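Local coordinates for TRNA threonylcarbamoyladenosine dehydratase (Escherichia coli, PDB 4D79), which catalyses the ATP-dependent dehydration of threonylcarbamoyladenosine at position 37 of tRNAs to its cyclic form, and can also accept sulfur from the cysteine desulfurase CsdA in vitro, at residues Glu22-Leu27 / Lys259-Ala264; Asp30-Val35 / Met118-Ser123; Val41-Ala46 / Arg72-Leu77; Ile159-Ile164 / Thr242-Thr247. All coordinates share one frame; numbering follows the deposited sequence.

Interaction 1. Residues Glu22-Leu27 / Lys259-Ala264; sequences EKALQL and KMMAKA
Leu27 points its CB toward the second helix, and one of its methyls, CD2, does nearly all the touching. Its CG stands anti to the backbone N (chi1 -179°), which carries the branch off its own helix and lays CD2 against the backbone of 259-264, 3.8 Å from Met260 O. Three side chains of the second helix lie against that methyl: CB of Met260 at 4.2 Å from Leu27 CD2, CG of Met261 at 4.1 Å from it, and CB of Ala264, one turn on from Met260, at 4.3 Å. The methionines then part company. Met261 runs out and bends at its last torsion, placing SD 4.0 Å from Ala24 CB and extending the apolar patch one turn back along the first helix, whereas Met260 turns in toward Ala31 and Ser123. Lys23 covers the outer side: its chain is extended until the final bend, and NZ ends 4.1 Å from Ala264 CB, its ammonium group lying beside a methyl. The axes of segments 22-27 and 259-264 approach to 10.8 Å, with N-to-C directions at 111°. This is a steep helix-helix crossing built on small and flexible apolar side chains, joining an N-terminal helix of the ThiF-family fold to its long C-terminal helix 242-266.

Interaction 2. Residues Asp30-Val35 / Met118-Ser123; sequences DAHICV and MSVGYS
The start of strand 32-36 passes the loop before strand 124-127 with the CA atoms of His32 and Tyr122 5.3 Å apart, and Ser123 N donates to His32 O in the carbonyl plane (2.7 Å), though the bond is bent. Ser123 OG accepts from His32 N at 2.9 Å, almost straight at 166°, so one serine grips both polar backbone atoms of one residue. Here begins the parallel pairing of two central strands in the Rossmann-like sheet. Tyr122 turns its edge to the face of the His32 imidazole, a T-shaped pair with planes at 84° and CE1 lying 3.6 Å from NE2 of His32, which is itself bonded to Thr58. Over the phenol, Cys34 CB sits 3.4 Å from the ring centroid in a CH-pi contact, with SG over the same face in a sulfur-aromatic contact. A leucine at Tyr122 would lose both ring contacts and would probably loosen the packing round His32 and Cys34. Met118 CE reaches Cys34 SG at 4.1 Å.

Interaction 3. Residues Val41-Ala46 / Arg72-Leu77; sequences VGSWAA and RQIHAL. With ATP (adenosine-5'-triphosphate), chain K.
Trp44 lies with one face of its indole against Ile74, whose CB is 3.6 Å from the centroid of the six-membered ring and only 7° off its normal. CD1 of Ile74 continues along that face to 3.6 Å from Trp44 CZ3. At the edge of the indole, NE1 donates to Arg72 O at 2.8 Å and 172°; the acceptor lies in the ring plane, while the donor stands above the carbonyl plane. Face and edge together fix how the ring is turned. Ser43 OG receives Ile74 N in a long bond of 3.3 Å, its stronger partner being Gly39 O, and CB of Ser43 meets CD2 of His75, whose NE2 goes to Ile38 O. Arg72 extends from CG to NE and donates from NH2 to the bridging O3A of ATP at 2.6 Å, with a weak bond from NE to O2A. Gln73 NE2 donates to O2B at 3.0 Å while lying over one face of the Arg72 guanidinium; Lys85 holds its OE1. The start of helix 42-51 is tied to the loop that carries Arg72 and Gln73 to the phosphates. Helix 242-266 packs on Trp44 through Thr242, Ala246 and Phe250, helix 85-96 meets Ile74 through Met89 and Arg92, and Ile74 of the second subunit packs on Ile74.

Interaction 4. Residues Ile159-Ile164 / Thr242-Thr247; sequences IDPTQI and TMVTAT. With NA (sodium ion), chain J.
The Asp160 carboxylate is met from out of its plane at both oxygens. OD1 takes the N-H of Thr162, making an Asx turn, and also Thr162 OG1 at 2.7 Å. OD2 takes Gln163 NE2 at 3.0 Å, a bond of 175° that lies in the plane of the Gln163 amide. The loop turns Pro161 to the helix, its CG 3.5 Å from Met243 O. That carbonyl is already occupied: Thr247 OG1 donates to it at 2.7 Å, in the carbonyl plane. On its other branch Thr247 CG2 meets Ile164 CD1 at 3.5 Å, while Val244 CG2 presses on the backbone between Ile159 and Asp160. An alanine at Thr247 would lose both the hydroxyl bond and the methyl contact, and would probably loosen the packing of Ile164 on the helix. Thr162 O binds sodium at 2.3 Å; Thr162 O of the second subunit is another ligand, and four waters complete the shell, two of them donating to Ile164 O. The loop packs on the N-terminal end of helix 242-266, both at the dimer interface, and leads into strand 164-168, outermost in this chain, with Ile164 touching Val204 of strand 202-206 and Glu208 binding the amides of Ile159 and Asp160.

In the fold
Helix 242-266 serves two contacts: its C-terminal part interaction 1 and its first turns interaction 4, whose centre is about 26 Å from that of interaction 1. Interactions 1 and 2 touch through Met260, whose CE lies 3.6 Å from Ala31 CB. From strand 32-36 the chain goes on into helix 42-51, where Val35 CG1 meets Gly42 O, so interactions 2 and 3 touch there. Interaction 3 supplies two residues of the ATP pocket; Cys34 of interaction 2 has its side chain about 9 Å from the nucleotide. Interactions 3 and 4, with centres about 14 Å apart, pack directly, Trp44 CG against Ala246 CB, and both touch the second subunit, which brings the nucleotide pocket close to the dimer interface.

Interaction 1. Residues Glu22-Leu27 / Lys259-Ala264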
loop_
_atom_site.group_PDB
_atom_site.type_symbol
_atom_site.label_atom_id
_atom_site.label_comp_id
_atom_site.label_asym_id
_atom_site.label_seq_id
_atom_site.Cartn_x
_atom_site.Cartn_y
_atom_site.Cartn_z
ATOM N N GLU B 22 -7.310 -0.068 23.054
ATOM C CA GLU B 22 -6.159 -0.123 23.959
ATOM C C GLU B 22 -5.633 -1.545 24.114
ATOM O O GLU B 22 -4.421 -1.758 24.143
ATOM C CB GLU B 22 -6.516 0.439 25.346
ATOM C CG GLU B 22 -6.982 1.896 25.347
ATOM C CD GLU B 22 -5.915 2.881 24.894
ATOM O OE1 GLU B 22 -4.769 2.464 24.637
ATOM O OE2 GLU B 22 -6.223 4.089 24.812
ATOM N N LYS B 23 -6.528 -2.528 24.263
ATOM C CA LYS B 23 -6.072 -3.903 24.444
ATOM C C LYS B 23 -5.267 -4.355 23.239
ATOM O O LYS B 23 -4.221 -5.001 23.375
ATOM C CB LYS B 23 -7.274 -4.809 24.693
ATOM C CG LYS B 23 -6.912 -6.218 25.148
ATOM C CD LYS B 23 -8.135 -6.944 25.698
ATOM C CE LYS B 23 -7.774 -8.297 26.303
ATOM N NZ LYS B 23 -7.354 -9.290 25.272
ATOM N N ALA B 24 -5.735 -3.996 22.039
ATOM C CA ALA B 24 -5.009 -4.316 20.831
ATOM C C ALA B 24 -3.632 -3.655 20.807
ATOM O O ALA B 24 -2.670 -4.249 20.310
ATOM C CB ALA B 24 -5.834 -3.893 19.624
ATOM N N LEU B 25 -3.523 -2.403 21.256
ATOM C CA LEU B 25 -2.207 -1.765 21.230
ATOM C C LEU B 25 -1.186 -2.606 21.998
ATOM O O LEU B 25 -0.043 -2.775 21.562
ATOM C CB LEU B 25 -2.283 -0.351 21.805
ATOM C CG LEU B 25 -1.001 0.482 21.656
ATOM C CD1 LEU B 25 -0.800 0.963 20.209
ATOM C CD2 LEU B 25 -1.008 1.692 22.616
ATOM N N GLN B 26 -1.571 -3.099 23.156
ATOM C CA GLN B 26 -0.665 -3.929 23.943
ATOM C C GLN B 26 -0.456 -5.294 23.289
ATOM O O GLN B 26 0.663 -5.821 23.288
ATOM C CB GLN B 26 -1.188 -4.083 25.376
ATOM C CG GLN B 26 -0.253 -4.885 26.250
ATOM C CD GLN B 26 1.021 -4.172 26.589
ATOM O OE1 GLN B 26 1.040 -3.217 27.380
ATOM N NE2 GLN B 26 2.085 -4.562 25.928
ATOM N N LEU B 27 -1.514 -5.875 22.718
ATOM C CA LEU B 27 -1.365 -7.145 22.003
ATOM C C LEU B 27 -0.330 -7.021 20.894
ATOM O O LEU B 27 0.506 -7.909 20.713
ATOM C CB LEU B 27 -2.711 -7.577 21.408
ATOM C CG LEU B 27 -2.750 -8.895 20.631
ATOM C CD1 LEU B 27 -2.559 -10.093 21.583
ATOM C CD2 LEU B 27 -4.070 -8.998 19.883
ATOM N N LYS B 259 -7.150 -11.650 12.909
ATOM C CA LYS B 259 -7.175 -12.986 13.500
ATOM C C LYS B 259 -6.539 -13.000 14.889
ATOM O O LYS B 259 -7.016 -13.714 15.773
ATOM C CB LYS B 259 -6.502 -13.969 12.552
ATOM C CG LYS B 259 -7.243 -14.159 11.286
ATOM C CD LYS B 259 -8.640 -14.675 11.504
ATOM C CE LYS B 259 -9.425 -14.755 10.199
ATOM N NZ LYS B 259 -10.809 -15.218 10.483
ATOM N N MET B 260 -5.468 -12.219 15.109
ATOM C CA MET B 260 -4.863 -12.133 16.441
ATOM C C MET B 260 -5.831 -11.513 17.443
ATOM O O MET B 260 -5.952 -11.979 18.582
ATOM C CB MET B 260 -3.579 -11.311 16.387
ATOM C CG MET B 260 -2.505 -11.940 15.620
ATOM S SD MET B 260 -1.165 -10.801 15.231
ATOM C CE MET B 260 -0.626 -10.459 16.887
ATOM N N MET B 261 -6.537 -10.465 17.033
ATOM C CA MET B 261 -7.521 -9.846 17.910
ATOM C C MET B 261 -8.682 -10.795 18.182
ATOM O O MET B 261 -9.114 -10.933 19.338
ATOM C CB MET B 261 -8.010 -8.526 17.303
ATOM C CG MET B 261 -6.986 -7.430 17.406
ATOM S SD MET B 261 -7.426 -5.925 16.532
ATOM C CE MET B 261 -8.997 -5.463 17.247
ATOM N N ALA B 262 -9.138 -11.528 17.154
ATOM C CA ALA B 262 -10.253 -12.443 17.357
ATOM C C ALA B 262 -9.870 -13.560 18.318
ATOM O O ALA B 262 -10.679 -13.976 19.159
ATOM C CB ALA B 262 -10.729 -13.026 16.035
ATOM N N LYS B 263 -8.651 -14.073 18.177
ATOM C CA LYS B 263 -8.172 -15.143 19.055
ATOM C C LYS B 263 -8.059 -14.663 20.492
ATOM O O LYS B 263 -8.492 -15.358 21.422
ATOM C CB LYS B 263 -6.829 -15.659 18.549
ATOM C CG LYS B 263 -6.295 -16.894 19.321
ATOM C CD LYS B 263 -4.914 -17.283 18.822
ATOM C CE LYS B 263 -4.554 -18.717 19.180
ATOM N NZ LYS B 263 -3.177 -19.055 18.708
ATOM N N ALA B 264 -7.514 -13.462 20.695
ATOM C CA ALA B 264 -7.399 -12.944 22.056
ATOM C C ALA B 264 -8.770 -12.771 22.696
ATOM O O ALA B 264 -8.970 -13.145 23.853
ATOM C CB ALA B 264 -6.614 -11.642 22.048
#

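Interaction 2. Residues Asp30-Val35 / Met118-Ser123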
loop_
_atom_site.group_PDB
_atom_site.type_symbol
_atom_site.label_atom_id
_atom_site.label_comp_id
_atom_site.label_asym_id
_atom_site.label_seq_id
_atom_site.Cartn_x
_atom_site.Cartn_y
_atom_site.Cartn_z
ATOM N N ASP B 30 3.274 -6.675 22.163
ATOM C CA ASP B 30 3.744 -7.947 22.700
ATOM C C ASP B 30 3.946 -8.995 21.613
ATOM O O ASP B 30 4.459 -10.090 21.905
ATOM C CB ASP B 30 2.725 -8.502 23.693
ATOM C CG ASP B 30 2.682 -7.757 24.989
ATOM O OD1 ASP B 30 3.669 -7.100 25.300
ATOM O OD2 ASP B 30 1.709 -7.923 25.752
ATOM N N ALA B 31 3.561 -8.690 20.377
ATOM C CA ALA B 31 3.581 -9.689 19.312
ATOM C C ALA B 31 4.949 -9.765 18.666
ATOM O O ALA B 31 5.718 -8.805 18.651
ATOM C CB ALA B 31 2.531 -9.388 18.247
ATOM N N HIS B 32 5.249 -10.932 18.132
ATOM C CA HIS B 32 6.464 -11.145 17.362
ATOM C C HIS B 32 6.016 -11.765 16.050
ATOM O O HIS B 32 5.550 -12.912 16.035
ATOM C CB HIS B 32 7.465 -12.047 18.110
ATOM C CG HIS B 32 8.812 -12.095 17.453
ATOM N ND1 HIS B 32 9.892 -12.776 17.985
ATOM C CD2 HIS B 32 9.246 -11.548 16.288
ATOM C CE1 HIS B 32 10.935 -12.632 17.182
ATOM N NE2 HIS B 32 10.570 -11.881 16.146
ATOM N N ILE B 33 6.143 -11.015 14.952
ATOM C CA ILE B 33 5.685 -11.471 13.644
ATOM C C ILE B 33 6.878 -11.616 12.710
ATOM O O ILE B 33 7.806 -10.803 12.721
ATOM C CB ILE B 33 4.600 -10.533 13.081
ATOM C CG1 ILE B 33 3.371 -10.659 13.985
ATOM C CG2 ILE B 33 4.270 -10.881 11.608
ATOM C CD1 ILE B 33 2.194 -9.830 13.592
ATOM N N CYS B 34 6.872 -12.708 11.960
ATOM C CA CYS B 34 7.928 -13.056 11.030
ATOM C C CYS B 34 7.429 -12.792 9.621
ATOM O O CYS B 34 6.350 -13.265 9.250
ATOM C CB CYS B 34 8.307 -14.533 11.212
ATOM S SG CYS B 34 9.665 -15.074 10.184
ATOM N N VAL B 35 8.202 -12.037 8.848
ATOM C CA VAL B 35 7.940 -11.833 7.420
ATOM C C VAL B 35 9.014 -12.585 6.656
ATOM O O VAL B 35 10.215 -12.348 6.844
ATOM C CB VAL B 35 7.909 -10.350 7.029
ATOM C CG1 VAL B 35 7.530 -10.210 5.590
ATOM C CG2 VAL B 35 6.936 -9.621 7.931
ATOM N N MET B 118 11.493 -21.383 12.575
ATOM C CA MET B 118 10.168 -21.180 13.141
ATOM C C MET B 118 10.134 -21.490 14.638
ATOM O O MET B 118 9.089 -21.304 15.270
ATOM C CB MET B 118 9.144 -22.041 12.398
ATOM C CG MET B 118 8.916 -21.609 10.967
ATOM S SD MET B 118 8.317 -19.908 10.783
ATOM C CE MET B 118 9.681 -19.179 9.899
ATOM N N SER B 119 11.282 -21.840 15.238
ATOM C CA SER B 119 11.342 -22.307 16.620
ATOM C C SER B 119 11.224 -21.174 17.627
ATOM O O SER B 119 11.059 -21.446 18.817
ATOM C CB SER B 119 12.680 -23.050 16.878
ATOM O OG SER B 119 12.858 -24.121 15.979
ATOM N N VAL B 120 11.246 -19.919 17.180
ATOM C CA VAL B 120 11.163 -18.795 18.098
ATOM C C VAL B 120 9.777 -18.634 18.700
ATOM O O VAL B 120 9.650 -18.053 19.783
ATOM C CB VAL B 120 11.562 -17.501 17.350
ATOM C CG1 VAL B 120 11.378 -16.256 18.225
ATOM C CG2 VAL B 120 12.987 -17.596 16.832
ATOM N N GLY B 121 8.734 -19.163 18.063
ATOM C CA GLY B 121 7.403 -18.973 18.608
ATOM C C GLY B 121 6.778 -17.660 18.165
ATOM O O GLY B 121 6.573 -16.745 18.962
ATOM N N TYR B 122 6.490 -17.548 16.885
ATOM C CA TYR B 122 5.923 -16.307 16.352
ATOM C C TYR B 122 4.440 -16.205 16.655
ATOM O O TYR B 122 3.720 -17.205 16.610
ATOM C CB TYR B 122 6.147 -16.245 14.853
ATOM C CG TYR B 122 7.606 -16.186 14.508
ATOM C CD1 TYR B 122 8.382 -15.096 14.876
ATOM C CD2 TYR B 122 8.207 -17.205 13.802
ATOM C CE1 TYR B 122 9.717 -15.045 14.582
ATOM C CE2 TYR B 122 9.549 -17.155 13.485
ATOM C CZ TYR B 122 10.295 -16.085 13.876
ATOM O OH TYR B 122 11.627 -16.045 13.557
ATOM N N SER B 123 3.979 -14.976 16.915
ATOM C CA SER B 123 2.545 -14.698 16.938
ATOM C C SER B 123 1.891 -14.928 15.578
ATOM O O SER B 123 0.709 -15.271 15.510
ATOM C CB SER B 123 2.278 -13.251 17.351
ATOM O OG SER B 123 3.056 -12.872 18.463
#

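Interaction 3. Residues Val41-Ala46 / Arg72-Leu77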
loop_
_atom_site.group_PDB
_atom_site.type_symbol
_atom_site.label_atom_id
_atom_site.label_comp_id
_atom_site.label_asym_id
_atom_site.label_seq_id
_atom_site.Cartn_x
_atom_site.Cartn_y
_atom_site.Cartn_z
ATOM N N VAL B 41 5.913 -7.933 -2.133
ATOM C CA VAL B 41 4.849 -8.041 -1.132
ATOM C C VAL B 41 5.388 -7.850 0.279
ATOM O O VAL B 41 4.849 -7.058 1.061
ATOM C CB VAL B 41 4.117 -9.394 -1.277
ATOM C CG1 VAL B 41 3.147 -9.600 -0.153
ATOM C CG2 VAL B 41 3.401 -9.443 -2.567
ATOM N N GLY B 42 6.463 -8.556 0.626
ATOM C CA GLY B 42 6.893 -8.606 2.016
ATOM C C GLY B 42 7.483 -7.302 2.540
ATOM O O GLY B 42 7.409 -7.036 3.745
ATOM N N SER B 43 8.097 -6.494 1.666
ATOM C CA SER B 43 8.693 -5.246 2.157
ATOM C C SER B 43 7.615 -4.307 2.672
ATOM O O SER B 43 7.786 -3.679 3.729
ATOM C CB SER B 43 9.552 -4.591 1.072
ATOM O OG SER B 43 8.774 -4.107 -0.005
ATOM N N TRP B 44 6.468 -4.259 1.985
ATOM C CA TRP B 44 5.348 -3.454 2.448
ATOM C C TRP B 44 4.654 -4.083 3.648
ATOM O O TRP B 44 4.193 -3.358 4.530
ATOM C CB TRP B 44 4.331 -3.217 1.321
ATOM C CG TRP B 44 4.976 -2.720 0.119
ATOM C CD1 TRP B 44 5.453 -3.476 -0.883
ATOM C CD2 TRP B 44 5.277 -1.352 -0.227
ATOM N NE1 TRP B 44 6.010 -2.700 -1.840
ATOM C CE2 TRP B 44 5.920 -1.386 -1.477
ATOM C CE3 TRP B 44 5.037 -0.116 0.382
ATOM C CZ2 TRP B 44 6.364 -0.243 -2.120
ATOM C CZ3 TRP B 44 5.455 1.029 -0.262
ATOM C CH2 TRP B 44 6.117 0.963 -1.498
ATOM N N ALA B 45 4.575 -5.419 3.725
ATOM C CA ALA B 45 4.047 -6.024 4.939
ATOM C C ALA B 45 4.892 -5.602 6.143
ATOM O O ALA B 45 4.364 -5.264 7.212
ATOM C CB ALA B 45 3.999 -7.548 4.790
ATOM N N ALA B 46 6.213 -5.621 5.982
ATOM C CA ALA B 46 7.090 -5.280 7.087
ATOM C C ALA B 46 6.880 -3.839 7.514
ATOM O O ALA B 46 6.830 -3.541 8.721
ATOM C CB ALA B 46 8.546 -5.536 6.690
ATOM N N ARG B 72 8.413 -1.789 -7.330
ATOM C CA ARG B 72 7.477 -2.441 -6.422
ATOM C C ARG B 72 7.969 -2.733 -5.004
ATOM O O ARG B 72 7.238 -3.404 -4.283
ATOM C CB ARG B 72 7.032 -3.776 -7.047
ATOM C CG ARG B 72 8.181 -4.778 -7.094
ATOM C CD ARG B 72 7.997 -5.801 -8.179
ATOM N NE ARG B 72 8.950 -6.897 -8.128
ATOM C CZ ARG B 72 10.158 -6.886 -8.679
ATOM N NH1 ARG B 72 10.609 -5.824 -9.319
ATOM N NH2 ARG B 72 10.922 -7.955 -8.579
ATOM N N GLN B 73 9.136 -2.262 -4.552
ATOM C CA GLN B 73 9.687 -2.606 -3.244
ATOM C C GLN B 73 10.102 -1.345 -2.487
ATOM O O GLN B 73 10.798 -0.474 -3.023
ATOM C CB GLN B 73 10.872 -3.591 -3.398
ATOM C CG GLN B 73 10.457 -4.800 -4.235
ATOM C CD GLN B 73 11.480 -5.923 -4.308
ATOM O OE1 GLN B 73 12.389 -6.033 -3.497
ATOM N NE2 GLN B 73 11.298 -6.791 -5.269
ATOM N N ILE B 74 9.646 -1.231 -1.244
ATOM C CA ILE B 74 9.770 0.044 -0.549
ATOM C C ILE B 74 11.222 0.412 -0.252
ATOM O O ILE B 74 11.530 1.596 -0.073
ATOM C CB ILE B 74 8.920 -0.015 0.730
ATOM C CG1 ILE B 74 8.737 1.399 1.322
ATOM C CG2 ILE B 74 9.535 -0.952 1.717
ATOM C CD1 ILE B 74 7.793 1.473 2.466
ATOM N N HIS B 75 12.107 -0.563 -0.179
ATOM C CA HIS B 75 13.522 -0.340 0.122
ATOM C C HIS B 75 14.366 -0.072 -1.114
ATOM O O HIS B 75 15.573 0.165 -0.978
ATOM C CB HIS B 75 14.105 -1.543 0.864
ATOM C CG HIS B 75 13.809 -2.841 0.186
ATOM N ND1 HIS B 75 14.237 -3.137 -1.100
ATOM C CD2 HIS B 75 13.075 -3.897 0.594
ATOM C CE1 HIS B 75 13.776 -4.326 -1.441
ATOM N NE2 HIS B 75 13.067 -4.804 -0.429
ATOM N N ALA B 76 13.770 -0.103 -2.303
ATOM C CA ALA B 76 14.519 0.011 -3.556
ATOM C C ALA B 76 14.703 1.497 -3.834
ATOM O O ALA B 76 13.811 2.189 -4.330
ATOM C CB ALA B 76 13.806 -0.729 -4.679
ATOM N N LEU B 77 15.858 2.000 -3.409
ATOM C CA LEU B 77 16.258 3.388 -3.574
ATOM C C LEU B 77 17.663 3.378 -4.144
ATOM O O LEU B 77 18.427 2.438 -3.912
ATOM C CB LEU B 77 16.284 4.168 -2.234
ATOM C CG LEU B 77 15.015 4.208 -1.383
ATOM C CD1 LEU B 77 15.259 4.912 -0.028
ATOM C CD2 LEU B 77 13.911 4.901 -2.158
HETATM P PG ATP K . 13.827 -10.551 -8.806
HETATM O O1G ATP K . 13.793 -9.922 -10.178
HETATM O O2G ATP K . 15.019 -10.159 -7.966
HETATM O O3G ATP K . 13.482 -12.022 -8.799
HETATM P PB ATP K . 12.102 -10.247 -6.572
HETATM O O1B ATP K . 12.084 -11.753 -6.427
HETATM O O2B ATP K . 12.772 -9.352 -5.545
HETATM O O3B ATP K . 12.593 -9.848 -8.054
HETATM P PA ATP K . 9.418 -10.225 -5.719
HETATM O O1A ATP K . 8.873 -11.506 -6.341
HETATM O O2A ATP K . 8.504 -9.035 -5.582
HETATM O O3A ATP K . 10.590 -9.732 -6.692
HETATM O "O5'" ATP K . 10.138 -10.528 -4.292
HETATM C "C5'" ATP K . 10.213 -11.829 -3.679
HETATM C "C4'" ATP K . 11.105 -11.928 -2.433
HETATM O "O4'" ATP K . 10.959 -13.198 -1.724
HETATM C "C3'" ATP K . 12.586 -11.807 -2.772
HETATM O "O3'" ATP K . 13.218 -10.746 -2.037
HETATM C "C2'" ATP K . 13.168 -13.148 -2.370
HETATM O "O2'" ATP K . 14.521 -13.047 -1.950
HETATM C "C1'" ATP K . 12.262 -13.630 -1.249
HETATM N N9 ATP K . 12.471 -15.088 -0.984
HETATM C C8 ATP K . 12.440 -16.028 -1.964
HETATM N N7 ATP K . 12.676 -17.279 -1.487
HETATM C C5 ATP K . 12.873 -17.150 -0.172
HETATM C C6 ATP K . 13.151 -18.105 0.907
HETATM N N6 ATP K . 13.279 -19.400 0.610
HETATM N N1 ATP K . 13.302 -17.659 2.156
HETATM C C2 ATP K . 13.202 -16.340 2.441
HETATM N N3 ATP K . 12.947 -15.404 1.499
HETATM C C4 ATP K . 12.759 -15.725 0.180
#

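Interaction 4. Residues Ile159-Ile164 / Thr242-Thr247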
loop_
_atom_site.group_PDB
_atom_site.type_symbol
_atom_site.label_atom_id
_atom_site.label_comp_id
_atom_site.label_asym_id
_atom_site.label_seq_id
_atom_site.Cartn_x
_atom_site.Cartn_y
_atom_site.Cartn_z
ATOM N N ILE B 159 -3.172 -5.370 -12.049
ATOM C CA ILE B 159 -3.210 -3.906 -11.991
ATOM C C ILE B 159 -4.275 -3.350 -11.062
ATOM O O ILE B 159 -4.238 -2.143 -10.778
ATOM C CB ILE B 159 -3.400 -3.287 -13.392
ATOM C CG1 ILE B 159 -4.807 -3.541 -13.939
ATOM C CG2 ILE B 159 -2.350 -3.819 -14.346
ATOM C CD1 ILE B 159 -5.139 -2.704 -15.209
ATOM N N ASP B 160 -5.222 -4.156 -10.583
ATOM C CA ASP B 160 -6.371 -3.641 -9.842
ATOM C C ASP B 160 -6.336 -3.994 -8.345
ATOM O O ASP B 160 -6.730 -5.107 -7.963
ATOM C CB ASP B 160 -7.650 -4.176 -10.483
ATOM C CG ASP B 160 -8.906 -3.607 -9.861
ATOM O OD1 ASP B 160 -8.838 -2.803 -8.897
ATOM O OD2 ASP B 160 -9.980 -3.992 -10.357
ATOM N N PRO B 161 -5.948 -3.062 -7.456
ATOM C CA PRO B 161 -5.895 -3.387 -6.014
ATOM C C PRO B 161 -7.246 -3.681 -5.392
ATOM O O PRO B 161 -7.280 -4.314 -4.329
ATOM C CB PRO B 161 -5.251 -2.136 -5.374
ATOM C CG PRO B 161 -4.695 -1.339 -6.529
ATOM C CD PRO B 161 -5.488 -1.687 -7.736
ATOM N N THR B 162 -8.366 -3.286 -6.013
ATOM C CA THR B 162 -9.649 -3.511 -5.355
ATOM C C THR B 162 -10.158 -4.936 -5.488
ATOM O O THR B 162 -11.198 -5.250 -4.908
ATOM C CB THR B 162 -10.734 -2.571 -5.914
ATOM O OG1 THR B 162 -11.022 -2.934 -7.282
ATOM C CG2 THR B 162 -10.292 -1.158 -5.861
ATOM N N GLN B 163 -9.477 -5.801 -6.224
ATOM C CA GLN B 163 -9.900 -7.197 -6.351
ATOM C C GLN B 163 -9.122 -8.150 -5.443
ATOM O O GLN B 163 -9.389 -9.357 -5.461
ATOM C CB GLN B 163 -9.792 -7.639 -7.809
ATOM C CG GLN B 163 -10.839 -7.011 -8.715
ATOM C CD GLN B 163 -10.881 -7.613 -10.091
ATOM O OE1 GLN B 163 -11.172 -8.805 -10.275
ATOM N NE2 GLN B 163 -10.573 -6.789 -11.086
ATOM N N ILE B 164 -8.241 -7.629 -4.589
ATOM C CA ILE B 164 -7.468 -8.452 -3.658
ATOM C C ILE B 164 -8.359 -8.878 -2.500
ATOM O O ILE B 164 -9.128 -8.085 -1.967
ATOM C CB ILE B 164 -6.234 -7.663 -3.175
ATOM C CG1 ILE B 164 -5.387 -7.253 -4.371
ATOM C CG2 ILE B 164 -5.449 -8.414 -2.101
ATOM C CD1 ILE B 164 -4.298 -6.232 -4.075
ATOM N N THR B 242 3.568 -1.357 -7.658
ATOM C CA THR B 242 3.483 -1.074 -6.225
ATOM C C THR B 242 2.048 -1.127 -5.726
ATOM O O THR B 242 1.768 -1.695 -4.661
ATOM C CB THR B 242 4.085 0.307 -5.924
ATOM O OG1 THR B 242 5.508 0.213 -6.064
ATOM C CG2 THR B 242 3.736 0.750 -4.480
ATOM N N MET B 243 1.123 -0.507 -6.475
ATOM C CA MET B 243 -0.241 -0.359 -5.985
ATOM C C MET B 243 -0.875 -1.703 -5.681
ATOM O O MET B 243 -1.731 -1.788 -4.794
ATOM C CB MET B 243 -1.101 0.403 -7.010
ATOM C CG MET B 243 -0.660 1.837 -7.247
ATOM S SD MET B 243 0.739 1.999 -8.373
ATOM C CE MET B 243 -0.061 1.542 -9.920
ATOM N N VAL B 244 -0.488 -2.751 -6.415
ATOM C CA VAL B 244 -1.004 -4.097 -6.195
ATOM C C VAL B 244 -0.125 -4.872 -5.222
ATOM O O VAL B 244 -0.632 -5.445 -4.256
ATOM C CB VAL B 244 -1.173 -4.835 -7.548
ATOM C CG1 VAL B 244 -1.511 -6.307 -7.357
ATOM C CG2 VAL B 244 -2.272 -4.167 -8.372
ATOM N N THR B 245 1.202 -4.917 -5.435
ATOM C CA THR B 245 2.023 -5.793 -4.607
ATOM C C THR B 245 2.018 -5.316 -3.162
ATOM O O THR B 245 1.901 -6.134 -2.247
ATOM C CB THR B 245 3.457 -5.929 -5.166
ATOM O OG1 THR B 245 4.153 -4.691 -5.055
ATOM C CG2 THR B 245 3.457 -6.375 -6.650
ATOM N N ALA B 246 2.033 -3.990 -2.945
ATOM C CA ALA B 246 1.949 -3.468 -1.582
ATOM C C ALA B 246 0.597 -3.786 -0.969
ATOM O O ALA B 246 0.507 -4.073 0.237
ATOM C CB ALA B 246 2.172 -1.957 -1.552
ATOM N N THR B 247 -0.472 -3.702 -1.764
ATOM C CA THR B 247 -1.771 -3.995 -1.189
ATOM C C THR B 247 -1.895 -5.470 -0.806
ATOM O O THR B 247 -2.597 -5.768 0.161
ATOM C CB THR B 247 -2.881 -3.544 -2.139
ATOM O OG1 THR B 247 -2.769 -2.136 -2.322
ATOM C CG2 THR B 247 -4.257 -3.795 -1.544
HETATM NA NA NA J . -11.642 -4.916 -2.660
HETATM O O HOH W 1 -9.224 -5.432 -2.241
HETATM O O HOH W 2 -11.737 -7.275 -2.514
HETATM O O HOH W 3 -10.363 -2.769 -2.113
HETATM O O HOH W 4 -13.490 -3.305 -3.183
#